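Local coordinates for replicase polyprotein 1a (PDB 3LD1) that is of unknown molecular function but forms, as the nsp2a fragment, part of a non-structural protein cut from the avian coronavirus replicase polyprotein, at residues R99-T104 with I140-M145. The protein carries 3 engineered substitutions. Sequence-based numbering, arbitrary orientation.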
ATOM      1  N   ARG A  99     -27.167   5.305 -12.570  1.00 42.54           N
ATOM      2  CA  ARG A  99     -27.642   5.467 -13.950  1.00 44.30           C
ATOM      3  C   ARG A  99     -27.416   6.941 -14.284  1.00 43.82           C
ATOM      4  O   ARG A  99     -26.970   7.286 -15.340  1.00 44.27           O
ATOM      5  CB  ARG A  99     -29.131   5.165 -14.106  1.00 45.10           C
ATOM      6  CG  ARG A  99     -29.453   4.719 -15.549  1.00 47.74           C
ATOM      7  CD  ARG A  99     -30.787   5.124 -16.184  1.00 54.09           C
ATOM      8  NE  ARG A  99     -31.866   5.529 -15.285  1.00 60.64           N
ATOM      9  CZ  ARG A  99     -33.070   4.944 -15.192  1.00 63.54           C
ATOM     10  NH1 ARG A  99     -33.376   3.866 -15.945  1.00 65.02           N
ATOM     11  NH2 ARG A  99     -33.976   5.445 -14.337  1.00 62.63           N
ATOM     12  N   GLU A 100     -27.653   7.801 -13.316  1.00 44.02           N
ATOM     13  CA  GLU A 100     -27.455   9.214 -13.514  1.00 45.22           C
ATOM     14  C   GLU A 100     -25.952   9.538 -13.785  1.00 44.78           C
ATOM     15  O   GLU A 100     -25.628  10.122 -14.824  1.00 44.54           O
ATOM     16  CB  GLU A 100     -28.052  10.032 -12.343  1.00 45.16           C
ATOM     17  CG  GLU A 100     -28.584  11.386 -12.743  1.00 51.74           C
ATOM     18  CD  GLU A 100     -29.849  11.224 -13.647  1.00 60.59           C
ATOM     19  OE1 GLU A 100     -30.787  10.473 -13.254  1.00 64.84           O
ATOM     20  OE2 GLU A 100     -29.900  11.807 -14.755  1.00 61.72           O
ATOM     21  N   LEU A 101     -25.038   9.158 -12.881  1.00 44.30           N
ATOM     22  CA  LEU A 101     -23.617   9.391 -13.178  1.00 44.39           C
ATOM     23  C   LEU A 101     -23.234   8.985 -14.604  1.00 44.89           C
ATOM     24  O   LEU A 101     -22.600   9.801 -15.281  1.00 44.48           O
ATOM     25  CB  LEU A 101     -22.719   8.696 -12.194  1.00 44.80           C
ATOM     26  CG  LEU A 101     -21.213   8.995 -12.151  1.00 45.56           C
ATOM     27  CD1 LEU A 101     -20.917  10.435 -11.700  1.00 45.35           C
ATOM     28  CD2 LEU A 101     -20.537   8.061 -11.163  1.00 42.67           C
ATOM     29  N   LEU A 102     -23.696   7.799 -15.078  1.00 44.68           N
ATOM     30  CA  LEU A 102     -23.407   7.330 -16.455  1.00 45.29           C
ATOM     31  C   LEU A 102     -23.866   8.291 -17.511  1.00 46.22           C
ATOM     32  O   LEU A 102     -23.097   8.625 -18.437  1.00 45.92           O
ATOM     33  CB  LEU A 102     -24.025   5.997 -16.779  1.00 43.60           C
ATOM     34  CG  LEU A 102     -23.228   4.841 -16.156  1.00 48.49           C
ATOM     35  CD1 LEU A 102     -23.995   3.470 -16.192  1.00 49.21           C
ATOM     36  CD2 LEU A 102     -21.803   4.706 -16.729  1.00 49.54           C
ATOM     37  N   LYS A 103     -25.116   8.712 -17.339  1.00 46.17           N
ATOM     38  CA  LYS A 103     -25.742   9.717 -18.149  1.00 48.58           C
ATOM     39  C   LYS A 103     -24.918  10.996 -18.277  1.00 46.74           C
ATOM     40  O   LYS A 103     -24.788  11.521 -19.359  1.00 46.17           O
ATOM     41  CB  LYS A 103     -27.161  10.034 -17.634  1.00 49.25           C
ATOM     42  CG  LYS A 103     -28.268   9.468 -18.557  1.00 54.24           C
ATOM     43  CD  LYS A 103     -29.530   8.848 -17.823  1.00 53.25           C
ATOM     44  CE  LYS A 103     -30.455   8.031 -18.850  1.00 58.09           C
ATOM     45  NZ  LYS A 103     -31.809   7.543 -18.309  1.00 60.10           N
ATOM     46  N   THR A 104     -24.312  11.470 -17.195  1.00 46.02           N
ATOM     47  CA  THR A 104     -23.468  12.651 -17.271  1.00 44.18           C
ATOM     48  C   THR A 104     -21.997  12.394 -17.700  1.00 44.00           C
ATOM     49  O   THR A 104     -21.187  13.289 -17.647  1.00 43.94           O
ATOM     50  CB  THR A 104     -23.520  13.460 -15.939  1.00 44.41           C
ATOM     51  OG1 THR A 104     -23.025  12.675 -14.838  1.00 44.98           O
ATOM     52  CG2 THR A 104     -24.903  13.970 -15.660  1.00 41.41           C
ATOM     53  N   ILE A 140     -15.086   0.768 -16.467  1.00 41.84           N
ATOM     54  CA  ILE A 140     -13.778   1.313 -16.277  1.00 42.78           C
ATOM     55  C   ILE A 140     -13.856   2.814 -16.024  1.00 43.62           C
ATOM     56  O   ILE A 140     -13.272   3.372 -15.061  1.00 45.45           O
ATOM     57  CB  ILE A 140     -12.975   0.992 -17.487  1.00 42.86           C
ATOM     58  CG1 ILE A 140     -12.623  -0.501 -17.477  1.00 43.95           C
ATOM     59  CG2 ILE A 140     -11.765   1.864 -17.563  1.00 42.84           C
ATOM     60  CD1 ILE A 140     -12.205  -1.041 -18.835  1.00 45.97           C
ATOM     61  N   GLN A 141     -14.590   3.471 -16.876  1.00 42.94           N
ATOM     62  CA  GLN A 141     -14.701   4.889 -16.872  1.00 44.23           C
ATOM     63  C   GLN A 141     -15.217   5.404 -15.552  1.00 42.89           C
ATOM     64  O   GLN A 141     -14.899   6.527 -15.164  1.00 44.18           O
ATOM     65  CB  GLN A 141     -15.632   5.241 -18.061  1.00 45.56           C
ATOM     66  CG  GLN A 141     -16.136   6.680 -18.238  1.00 47.93           C
ATOM     67  CD  GLN A 141     -17.439   6.727 -19.129  1.00 49.61           C
ATOM     68  OE1 GLN A 141     -17.663   7.681 -19.855  1.00 58.99           O
ATOM     69  NE2 GLN A 141     -18.267   5.675 -19.074  1.00 59.10           N
ATOM     70  N   VAL A 142     -15.952   4.588 -14.794  1.00 40.72           N
ATOM     71  CA  VAL A 142     -16.392   5.055 -13.495  1.00 38.40           C
ATOM     72  C   VAL A 142     -15.367   4.773 -12.423  1.00 38.36           C
ATOM     73  O   VAL A 142     -14.990   5.683 -11.626  1.00 41.18           O
ATOM     74  CB  VAL A 142     -17.795   4.445 -13.061  1.00 39.93           C
ATOM     75  CG1 VAL A 142     -18.076   4.602 -11.512  1.00 33.42           C
ATOM     76  CG2 VAL A 142     -18.919   5.019 -13.913  1.00 38.25           C
ATOM     77  N   SER A 143     -14.937   3.537 -12.329  1.00 35.27           N
ATOM     78  CA  SER A 143     -13.937   3.220 -11.311  1.00 35.84           C
ATOM     79  C   SER A 143     -12.696   4.141 -11.468  1.00 37.03           C
ATOM     80  O   SER A 143     -12.223   4.744 -10.478  1.00 36.27           O
ATOM     81  CB  SER A 143     -13.566   1.751 -11.344  1.00 34.32           C
ATOM     82  OG  SER A 143     -13.282   1.351 -12.683  1.00 37.31           O
ATOM     83  N   ALA A 144     -12.243   4.376 -12.717  1.00 38.08           N
ATOM     84  CA  ALA A 144     -10.986   5.186 -12.873  1.00 37.65           C
ATOM     85  C   ALA A 144     -11.162   6.591 -12.368  1.00 37.01           C
ATOM     86  O   ALA A 144     -10.263   7.137 -11.727  1.00 37.41           O
ATOM     87  CB  ALA A 144     -10.509   5.201 -14.249  1.00 37.38           C
ATOM     88  N   MET A 145     -12.341   7.157 -12.607  1.00 36.52           N
ATOM     89  CA  MET A 145     -12.659   8.520 -12.144  1.00 35.80           C
ATOM     90  C   MET A 145     -12.736   8.500 -10.646  1.00 35.87           C
ATOM     91  O   MET A 145     -12.062   9.270  -9.997  1.00 35.77           O
ATOM     92  CB  MET A 145     -14.018   9.001 -12.764  1.00 37.46           C
ATOM     93  CG  MET A 145     -14.571  10.419 -12.281  1.00 34.97           C
ATOM     94  SD  MET A 145     -15.291  10.245 -10.647  1.00 38.34           S
ATOM     95  CE  MET A 145     -16.673   9.190 -10.939  1.00 38.67           C
TER
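Leu101 and Met145 both hold CG anti to the backbone N (chi1 -169° and 176°), which extends the two side chains into the space between the helices. They meet tip to tip, Leu101 CD2 lying 4.0 Å from Met145 CE, where bends at the methionine's chi2 and chi3 place its methyl. The same Leu101 CD2 also approaches Val142 CG1, at 4.3 Å. The other branch of Val142, CG2, lies beside the backbone N and meets Leu102 CD2 at 4.0 Å, the two side chains crossing at about a right angle. Val142 thus offers one methyl to each leucine. Gln141 borders this apolar patch, its NE2 4.4 Å from Leu102 CD2, while its OE1 is hydrogen-bonded to Ser109 OG. Leu101 O accepts hydrogen bonds from Thr104 OG1 (2.9 Å) and Trp108 NE1, tying the helix end to the following helix 105-108. Trp108 and Arg118 also pack on Met145, and Arg118 touches Leu101 too. The axes of the two short segments pass 11.2 Å apart at 93°, and side-chain ends make the contact: a near-perpendicular helix-helix packing that joins the end of helix 93-103 to the start of the long helix 140-162 in the mainly helical part of this nsp2 fragment that follows the N-terminal mixed sheet.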